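Local coordinates for AAA ATPase, central region (Enterococcus faecium, PDB 2R9G), which probably forms the C-terminal oligomerising part of a AAA+ ATPase of the MgsA (RarA) family, whose relatives act in maintenance of the replicating chromosome, at residues L53-Y58 against A69-V73; G124-L130 against Q160-P164; Q155-Q160 against I192-K196. All coordinates share one frame; numbering follows the deposited sequence. Where two conformers were deposited one is given.

Overall arrangement
Contact 1 lies in the helical part of the chain, where helix 46-61 packs against helix 66-82, with its centre about 9 Å from the centre of the chain. Contacts 2 and 3 lie farther out, each with its centre about 24 Å from the chain centre, and involve the long irregular region between helix 106-119 and helix 180-195. They share Gln-160 and their centres are about 16 Å apart. The nearest atoms of contact 1 are about 21 Å from each of them. All three contacts touch the second subunit of the four-chain assembly. An acetate ion, probably from the crystallisation liquor, lies about 5 Å from the side chain of Val-73 in contact 1.

Contact 1 (L53-Y58 against A69-V73); sequences LMVIGY and AARTV
Tyr-58 holds CG anti to its carbonyl carbon (chi1 -75°), which places its ring beside Ala-69 and Val-73. Thr-72 sets OG1 anti to its carbonyl carbon (chi1 -49°), which leaves CG2 anti to the backbone N. In the conformer given (a second was deposited), this methyl meets helix 46-61 at Leu-53 and Met-54. One face of the Tyr-58 ring receives the methyl of Ala-69, with CD1 of Tyr-58 4.0 Å from CB of Ala-69. CG2 of Val-73 comes to the ring edge, near its plane, 3.6 Å from OH of Tyr-58. The Met-54 chain bends at chi3, and its SD meets the same CG2 of Val-73 that Tyr-58 touches, at 4.1 Å.

The shortest CA-CA distance across the pair is Gly-57 to Ala-69, 4.7 Å. Gly-57 has no side chain, which lets the two backbones come this near; the Ala-69 methyl (CB) rests 3.5 Å from O of Gly-57. A water bridges the two backbones. It donates to O of Met-54 at 3.2 Å and to O of Ala-69 at 2.7 Å. In the given conformer it has a weak bond to OG1 of Thr-72, which also bonds to O of Ala-68.

Leu-53 packs on helix 88-100 and on Phe-21 and Ile-25 of helix 14-26. Tyr-58 touches Asp-93 of the second subunit. The segment axes approach to 8.5 Å at 167°. This is an antiparallel helical hairpin, with small residues at this closest CA pair, in the helical part of a chain without strands.

Contact 2 (G124-L130 against Q160-P164); sequences GDVPDHL and QQYLP
The His-129 ring presents its edge to the backbone of Gln-161, with O of Gln-161 near the ring plane. The side chains of His-129 and Gln-160 run toward each other from opposite directions, with amide and ring planes 12° apart. OE1 of Gln-160 is 3.5 Å from CD2 of His-129. The Tyr-162 ring carries CG of Gln-160 over one face, offset toward the rim, while CD2 of Leu-130 approaches it obliquely, 3.7 Å from CD1 of Tyr-162.

The direct polar link is a hydrogen bond from NE2 of His-129 to O of Gln-161, 2.8 Å long. Its N-H...O angle is 155°, and the donor lies in the carbonyl plane. His-129 keeps CG between its backbone N and carbonyl carbon (chi1 64°), and the ring reaches across from there. Because the bond uses ring edge and carbonyl plane together, it probably limits rotation of the imidazole.

The amide of Gln-160 donates through NE2 to O of Gln-148, and NE2 of Gln-161 bonds to OD1 of Asp-165. Both glutamines are therefore held by partners in the surrounding loops.

Elsewhere the join is by van der Waals contact, partly against backbone carbonyls. CG of Pro-127 lies 4.0 Å from CA of Pro-164. The Pro-164 ring turns its CB to the other chain path, 3.3 Å from O of Asp-125.

Tyr-36 of the second subunit packs on Pro-127, Leu-130 and Pro-164, and its OH bonds to O of Tyr-162. The contact thus ties together two parts of the irregular region that follows helix 106-119 and precedes helix 180-195, with helix 30-43 of the neighbouring subunit against it.

Contact 3 (Q155-Q160 against I192-K196); sequences QAWVNQ and IKEWK
NZ of Lys-196 gives a weak hydrogen bond, 3.4 Å long, to O of Gln-160. This is part of loop-on-helix packing, in which an irregular segment covers the C-terminal part of helix 180-195. The lysine chain bends at chi3 (91°), and its CE lies 3.3 Å from OD1 of Asn-159.

The two tryptophans make up about half of the buried surface. Trp-157 sets CG anti to its backbone N (chi1 178°) and extends toward the helix. The two indoles run alongside with their side chains pointing opposite ways. The six-membered rings have centroids 5.0 Å apart and planes at 48°, an oblique pair. CE3 of Trp-195 sits over one face of the Trp-157 ring, offset toward the rim. The backbone N of Asn-159 lies over the opposite face.

CG2 of Ile-192 approaches the Trp-157 ring obliquely, 3.6 Å from NE1. CB of Gln-155 makes a looser touch, 4.3 Å, on CH2 of the six-membered ring of Trp-195. Gly-27 and Ser-28 of the second subunit pack on Trp-157 and Ile-192 respectively. The Trp-157 edge is met by the aliphatic part of the lysine, with CG of Lys-196 near the ring plane and 3.6 Å from CZ2 of Trp-157.

Contact 1 (L53-Y58 against A69-V73)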
loop_
_atom_site.group_PDB
_atom_site.type_symbol
_atom_site.label_atom_id
_atom_site.label_comp_id
_atom_site.label_asym_id
_atom_site.label_seq_id
_atom_site.Cartn_x
_atom_site.Cartn_y
_atom_site.Cartn_z
ATOM N N LEU C 53 -12.475 -11.414 5.029
ATOM C CA LEU C 53 -11.382 -11.317 4.053
ATOM C C LEU C 53 -10.071 -10.789 4.648
ATOM O O LEU C 53 -9.010 -11.310 4.328
ATOM C CB LEU C 53 -11.793 -10.492 2.830
ATOM C CG LEU C 53 -11.213 -10.953 1.488
ATOM C CD1 LEU C 53 -10.997 -12.459 1.453
ATOM C CD2 LEU C 53 -12.150 -10.564 0.386
ATOM N N MET C 54 -10.150 -9.775 5.516
ATOM C CA MET C 54 -8.961 -9.265 6.215
ATOM C C MET C 54 -8.349 -10.295 7.174
ATOM O O MET C 54 -7.130 -10.395 7.259
ATOM C CB MET C 54 -9.243 -7.939 6.951
ATOM C CG MET C 54 -9.456 -6.735 6.023
ATOM S SD MET C 54 -9.799 -5.163 6.831
ATOM C CE MET C 54 -11.408 -5.436 7.554
ATOM N N VAL C 55 -9.198 -11.058 7.871
ATOM C CA VAL C 55 -8.743 -12.154 8.738
ATOM C C VAL C 55 -7.986 -13.207 7.933
ATOM O O VAL C 55 -6.881 -13.593 8.316
ATOM C CB VAL C 55 -9.908 -12.834 9.525
ATOM C CG1 VAL C 55 -9.435 -14.128 10.218
ATOM C CG2 VAL C 55 -10.471 -11.889 10.554
ATOM N N ILE C 56 -8.569 -13.635 6.814
ATOM C CA ILE C 56 -7.980 -14.688 5.970
ATOM C C ILE C 56 -6.590 -14.287 5.462
ATOM O O ILE C 56 -5.630 -15.031 5.646
ATOM C CB ILE C 56 -8.905 -15.079 4.781
ATOM C CG1 ILE C 56 -10.211 -15.703 5.286
ATOM C CG2 ILE C 56 -8.208 -16.070 3.873
ATOM C CD1 ILE C 56 -11.362 -15.584 4.295
ATOM N N GLY C 57 -6.491 -13.091 4.878
ATOM C CA GLY C 57 -5.238 -12.593 4.318
ATOM C C GLY C 57 -4.121 -12.540 5.338
ATOM O O GLY C 57 -2.985 -12.907 5.050
ATOM N N TYR C 58 -4.455 -12.106 6.544
ATOM C CA TYR C 58 -3.474 -12.001 7.605
ATOM C C TYR C 58 -3.234 -13.295 8.381
ATOM O O TYR C 58 -2.163 -13.480 8.951
ATOM C CB TYR C 58 -3.843 -10.888 8.569
ATOM C CG TYR C 58 -3.590 -9.485 8.054
ATOM C CD1 TYR C 58 -2.295 -8.992 7.901
ATOM C CD2 TYR C 58 -4.652 -8.630 7.769
ATOM C CE1 TYR C 58 -2.072 -7.686 7.453
ATOM C CE2 TYR C 58 -4.440 -7.336 7.313
ATOM C CZ TYR C 58 -3.155 -6.873 7.153
ATOM O OH TYR C 58 -2.963 -5.583 6.719
ATOM N N ALA C 69 -1.574 -9.270 1.650
ATOM C CA ALA C 69 -2.343 -9.224 2.885
ATOM C C ALA C 69 -2.710 -7.773 3.172
ATOM O O ALA C 69 -3.842 -7.484 3.584
ATOM C CB ALA C 69 -1.555 -9.841 4.061
ATOM N N ALA C 70 -1.758 -6.867 2.933
ATOM C CA ALA C 70 -2.003 -5.433 3.080
ATOM C C ALA C 70 -3.026 -4.917 2.066
ATOM O O ALA C 70 -3.819 -4.033 2.391
ATOM C CB ALA C 70 -0.708 -4.653 2.966
ATOM N N ARG C 71 -3.003 -5.481 0.852
ATOM C CA ARG C 71 -3.911 -5.073 -0.236
ATOM C C ARG C 71 -5.393 -5.399 -0.006
ATOM O O ARG C 71 -6.255 -4.864 -0.710
ATOM C CB ARG C 71 -3.455 -5.662 -1.576
ATOM C CG ARG C 71 -2.274 -4.933 -2.193
ATOM C CD ARG C 71 -2.117 -5.243 -3.672
ATOM N NE ARG C 71 -1.852 -6.658 -3.936
ATOM C CZ ARG C 71 -0.642 -7.203 -3.947
ATOM N NH1 ARG C 71 0.425 -6.462 -3.692
ATOM N NH2 ARG C 71 -0.495 -8.495 -4.209
ATOM N N THR C 72 -5.672 -6.289 0.950
ATOM C CA THR C 72 -7.031 -6.655 1.318
ATOM C C THR C 72 -7.708 -5.469 2.008
ATOM O O THR C 72 -8.903 -5.246 1.853
ATOM C CB THR C 72 -7.032 -7.890 2.248
ATOM O OG1 THR C 72 -6.206 -8.918 1.682
ATOM C CG2 THR C 72 -8.438 -8.433 2.451
ATOM N N VAL C 73 -6.921 -4.716 2.766
ATOM C CA VAL C 73 -7.410 -3.527 3.446
ATOM C C VAL C 73 -7.772 -2.446 2.416
ATOM O O VAL C 73 -8.819 -1.824 2.528
ATOM C CB VAL C 73 -6.387 -3.030 4.483
ATOM C CG1 VAL C 73 -6.910 -1.808 5.230
ATOM C CG2 VAL C 73 -6.046 -4.164 5.458
HETATM O O HOH W 1 -5.420 -9.363 4.776
#

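Contact 2 (G124-L130 against Q160-P164)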
loop_
_atom_site.group_PDB
_atom_site.type_symbol
_atom_site.label_atom_id
_atom_site.label_comp_id
_atom_site.label_asym_id
_atom_site.label_seq_id
_atom_site.Cartn_x
_atom_site.Cartn_y
_atom_site.Cartn_z
ATOM N N GLY C 124 7.363 -13.612 32.858
ATOM C CA GLY C 124 8.199 -12.951 33.851
ATOM C C GLY C 124 7.915 -11.462 33.876
ATOM O O GLY C 124 6.912 -11.004 33.322
ATOM N N ASP C 125 8.796 -10.710 34.528
ATOM C CA ASP C 125 8.719 -9.251 34.534
ATOM C C ASP C 125 9.565 -8.662 33.412
ATOM O O ASP C 125 10.465 -9.326 32.896
ATOM C CB ASP C 125 9.170 -8.688 35.884
ATOM C CG ASP C 125 8.068 -8.710 36.926
ATOM O OD1 ASP C 125 6.876 -8.735 36.548
ATOM O OD2 ASP C 125 8.395 -8.695 38.130
ATOM N N VAL C 126 9.244 -7.426 33.034
ATOM C CA VAL C 126 10.036 -6.646 32.089
ATOM C C VAL C 126 11.414 -6.399 32.718
ATOM O O VAL C 126 11.492 -5.801 33.797
ATOM C CB VAL C 126 9.352 -5.277 31.766
ATOM C CG1 VAL C 126 10.241 -4.408 30.893
ATOM C CG2 VAL C 126 7.996 -5.476 31.103
ATOM N N PRO C 127 12.496 -6.888 32.068
ATOM C CA PRO C 127 13.861 -6.646 32.542
ATOM C C PRO C 127 14.127 -5.155 32.711
ATOM O O PRO C 127 13.688 -4.351 31.884
ATOM C CB PRO C 127 14.725 -7.225 31.420
ATOM C CG PRO C 127 13.881 -8.279 30.813
ATOM C CD PRO C 127 12.493 -7.722 30.851
ATOM N N ASP C 128 14.835 -4.803 33.782
ATOM C CA ASP C 128 14.976 -3.412 34.230
ATOM C C ASP C 128 15.524 -2.447 33.182
ATOM O O ASP C 128 15.144 -1.274 33.160
ATOM C CB ASP C 128 15.803 -3.355 35.518
ATOM C CG ASP C 128 15.075 -3.973 36.701
ATOM O OD1 ASP C 128 14.113 -3.353 37.204
ATOM O OD2 ASP C 128 15.456 -5.085 37.125
ATOM N N HIS C 129 16.387 -2.948 32.302
ATOM C CA HIS C 129 16.947 -2.135 31.222
ATOM C C HIS C 129 15.968 -1.888 30.061
ATOM O O HIS C 129 16.257 -1.083 29.175
ATOM C CB HIS C 129 18.255 -2.738 30.704
ATOM C CG HIS C 129 18.092 -4.080 30.067
ATOM N ND1 HIS C 129 17.999 -5.244 30.797
ATOM C CD2 HIS C 129 18.016 -4.444 28.765
ATOM C CE1 HIS C 129 17.874 -6.269 29.973
ATOM N NE2 HIS C 129 17.878 -5.810 28.734
ATOM N N LEU C 130 14.821 -2.570 30.073
ATOM C CA LEU C 130 13.796 -2.376 29.046
ATOM C C LEU C 130 12.665 -1.462 29.494
ATOM O O LEU C 130 11.795 -1.111 28.688
ATOM C CB LEU C 130 13.214 -3.710 28.585
ATOM C CG LEU C 130 14.132 -4.722 27.913
ATOM C CD1 LEU C 130 13.285 -5.855 27.431
ATOM C CD2 LEU C 130 14.942 -4.120 26.762
ATOM N N GLN C 160 21.608 -8.297 22.943
ATOM C CA GLN C 160 20.950 -7.786 24.141
ATOM C C GLN C 160 19.785 -8.705 24.502
ATOM O O GLN C 160 19.138 -9.273 23.616
ATOM C CB GLN C 160 20.453 -6.354 23.891
ATOM C CG GLN C 160 19.900 -5.626 25.115
ATOM C CD GLN C 160 19.735 -4.138 24.904
ATOM O OE1 GLN C 160 19.638 -3.367 25.865
ATOM N NE2 GLN C 160 19.711 -3.716 23.644
ATOM N N GLN C 161 19.533 -8.860 25.799
ATOM C CA GLN C 161 18.404 -9.647 26.290
ATOM C C GLN C 161 17.129 -8.810 26.265
ATOM O O GLN C 161 17.074 -7.733 26.860
ATOM C CB GLN C 161 18.674 -10.153 27.712
ATOM C CG GLN C 161 17.670 -11.196 28.217
ATOM C CD GLN C 161 17.416 -11.099 29.720
ATOM O OE1 GLN C 161 17.830 -10.143 30.376
ATOM N NE2 GLN C 161 16.721 -12.092 30.267
ATOM N N TYR C 162 16.111 -9.311 25.570
ATOM C CA TYR C 162 14.800 -8.654 25.523
ATOM C C TYR C 162 13.704 -9.505 26.176
ATOM O O TYR C 162 12.753 -8.974 26.750
ATOM C CB TYR C 162 14.406 -8.292 24.084
ATOM C CG TYR C 162 15.351 -7.351 23.380
ATOM C CD1 TYR C 162 15.313 -5.981 23.629
ATOM C CD2 TYR C 162 16.284 -7.831 22.459
ATOM C CE1 TYR C 162 16.180 -5.117 22.990
ATOM C CE2 TYR C 162 17.158 -6.971 21.805
ATOM C CZ TYR C 162 17.102 -5.618 22.080
ATOM O OH TYR C 162 17.962 -4.758 21.442
ATOM N N LEU C 163 13.837 -10.824 26.072
ATOM C CA LEU C 163 12.935 -11.743 26.758
ATOM C C LEU C 163 13.147 -11.673 28.272
ATOM O O LEU C 163 14.295 -11.593 28.729
ATOM C CB LEU C 163 13.158 -13.176 26.267
ATOM C CG LEU C 163 12.512 -13.617 24.953
ATOM C CD1 LEU C 163 13.256 -14.838 24.417
ATOM C CD2 LEU C 163 11.021 -13.913 25.142
ATOM N N PRO C 164 12.044 -11.697 29.051
ATOM C CA PRO C 164 12.104 -11.801 30.519
ATOM C C PRO C 164 12.878 -13.039 30.971
ATOM O O PRO C 164 12.951 -14.020 30.230
ATOM C CB PRO C 164 10.636 -11.945 30.919
ATOM C CG PRO C 164 9.888 -11.305 29.813
ATOM C CD PRO C 164 10.652 -11.623 28.571
#

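Contact 3 (Q155-Q160 against I192-K196)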
loop_
_atom_site.group_PDB
_atom_site.type_symbol
_atom_site.label_atom_id
_atom_site.label_comp_id
_atom_site.label_asym_id
_atom_site.label_seq_id
_atom_site.Cartn_x
_atom_site.Cartn_y
_atom_site.Cartn_z
ATOM N N GLN C 155 25.097 -3.038 11.462
ATOM C CA GLN C 155 23.881 -3.728 10.987
ATOM C C GLN C 155 22.615 -3.348 11.767
ATOM O O GLN C 155 21.587 -4.024 11.651
ATOM C CB GLN C 155 24.071 -5.259 10.985
ATOM C CG GLN C 155 25.184 -5.761 10.088
ATOM C CD GLN C 155 24.812 -5.696 8.624
ATOM O OE1 GLN C 155 23.673 -5.976 8.245
ATOM N NE2 GLN C 155 25.775 -5.324 7.789
ATOM N N ALA C 156 22.704 -2.263 12.541
ATOM C CA ALA C 156 21.669 -1.826 13.487
ATOM C C ALA C 156 21.133 -2.946 14.397
ATOM O O ALA C 156 19.917 -3.110 14.569
ATOM C CB ALA C 156 20.538 -1.087 12.767
ATOM N N TRP C 157 22.061 -3.711 14.968
ATOM C CA TRP C 157 21.740 -4.820 15.852
ATOM C C TRP C 157 22.757 -4.924 16.988
ATOM O O TRP C 157 23.969 -4.839 16.765
ATOM C CB TRP C 157 21.687 -6.141 15.070
ATOM C CG TRP C 157 21.406 -7.342 15.939
ATOM C CD1 TRP C 157 20.177 -7.820 16.311
ATOM C CD2 TRP C 157 22.377 -8.205 16.557
ATOM N NE1 TRP C 157 20.324 -8.924 17.115
ATOM C CE2 TRP C 157 21.661 -9.183 17.284
ATOM C CE3 TRP C 157 23.783 -8.243 16.570
ATOM C CZ2 TRP C 157 22.299 -10.193 18.014
ATOM C CZ3 TRP C 157 24.419 -9.251 17.294
ATOM C CH2 TRP C 157 23.673 -10.213 18.005
ATOM N N VAL C 158 22.248 -5.121 18.200
ATOM C CA VAL C 158 23.093 -5.374 19.359
ATOM C C VAL C 158 22.666 -6.678 20.049
ATOM O O VAL C 158 21.470 -6.974 20.144
ATOM C CB VAL C 158 23.130 -4.145 20.336
ATOM C CG1 VAL C 158 21.721 -3.709 20.779
ATOM C CG2 VAL C 158 24.033 -4.413 21.547
ATOM N N ASN C 159 23.648 -7.476 20.480
ATOM C CA ASN C 159 23.390 -8.631 21.346
ATOM C C ASN C 159 22.905 -8.129 22.701
ATOM O O ASN C 159 23.683 -7.601 23.494
ATOM C CB ASN C 159 24.655 -9.483 21.502
ATOM C CG ASN C 159 24.392 -10.842 22.146
ATOM O OD1 ASN C 159 23.435 -11.031 22.900
ATOM N ND2 ASN C 159 25.262 -11.797 21.854
ATOM N N GLN C 160 21.608 -8.297 22.943
ATOM C CA GLN C 160 20.950 -7.786 24.141
ATOM C C GLN C 160 19.785 -8.705 24.502
ATOM O O GLN C 160 19.138 -9.273 23.616
ATOM C CB GLN C 160 20.453 -6.354 23.891
ATOM C CG GLN C 160 19.900 -5.626 25.115
ATOM C CD GLN C 160 19.735 -4.138 24.904
ATOM O OE1 GLN C 160 19.638 -3.367 25.865
ATOM N NE2 GLN C 160 19.711 -3.716 23.644
ATOM N N ILE C 192 20.620 -14.041 13.119
ATOM C CA ILE C 192 20.656 -13.414 14.439
ATOM C C ILE C 192 20.979 -14.451 15.518
ATOM O O ILE C 192 21.800 -14.192 16.396
ATOM C CB ILE C 192 19.351 -12.623 14.737
ATOM C CG1 ILE C 192 19.265 -11.394 13.819
ATOM C CG2 ILE C 192 19.274 -12.199 16.209
ATOM C CD1 ILE C 192 17.842 -10.886 13.566
ATOM N N LYS C 193 20.379 -15.635 15.406
ATOM C CA LYS C 193 20.651 -16.740 16.333
ATOM C C LYS C 193 22.103 -17.216 16.289
ATOM O O LYS C 193 22.652 -17.621 17.316
ATOM C CB LYS C 193 19.695 -17.914 16.099
ATOM C CG LYS C 193 18.254 -17.588 16.421
ATOM C CD LYS C 193 17.500 -18.772 16.994
ATOM C CE LYS C 193 16.241 -18.283 17.694
ATOM N NZ LYS C 193 15.637 -19.294 18.605
ATOM N N GLU C 194 22.716 -17.157 15.108
ATOM C CA GLU C 194 24.143 -17.447 14.946
ATOM C C GLU C 194 25.015 -16.350 15.558
ATOM O O GLU C 194 26.032 -16.648 16.190
ATOM C CB GLU C 194 24.504 -17.642 13.472
ATOM C CG GLU C 194 23.983 -18.937 12.865
ATOM C CD GLU C 194 24.052 -18.952 11.340
ATOM O OE1 GLU C 194 24.825 -18.151 10.763
ATOM O OE2 GLU C 194 23.331 -19.766 10.718
ATOM N N TRP C 195 24.605 -15.091 15.375
ATOM C CA TRP C 195 25.300 -13.940 15.959
ATOM C C TRP C 195 25.326 -13.999 17.485
ATOM O O TRP C 195 26.338 -13.674 18.104
ATOM C CB TRP C 195 24.656 -12.619 15.534
ATOM C CG TRP C 195 24.866 -12.202 14.119
ATOM C CD1 TRP C 195 25.801 -12.677 13.248
ATOM C CD2 TRP C 195 24.145 -11.181 13.417
ATOM N NE1 TRP C 195 25.694 -12.033 12.041
ATOM C CE2 TRP C 195 24.688 -11.106 12.117
ATOM C CE3 TRP C 195 23.088 -10.324 13.758
ATOM C CZ2 TRP C 195 24.206 -10.208 11.150
ATOM C CZ3 TRP C 195 22.612 -9.429 12.798
ATOM C CH2 TRP C 195 23.171 -9.382 11.511
ATOM N N LYS C 196 24.216 -14.431 18.082
ATOM C CA LYS C 196 24.080 -14.482 19.538
ATOM C C LYS C 196 24.917 -15.576 20.225
ATOM O O LYS C 196 25.008 -15.603 21.455
ATOM C CB LYS C 196 22.607 -14.617 19.937
ATOM C CG LYS C 196 21.754 -13.406 19.601
ATOM C CD LYS C 196 20.496 -13.328 20.451
ATOM C CE LYS C 196 20.749 -12.523 21.719
ATOM N NZ LYS C 196 19.571 -12.495 22.629
#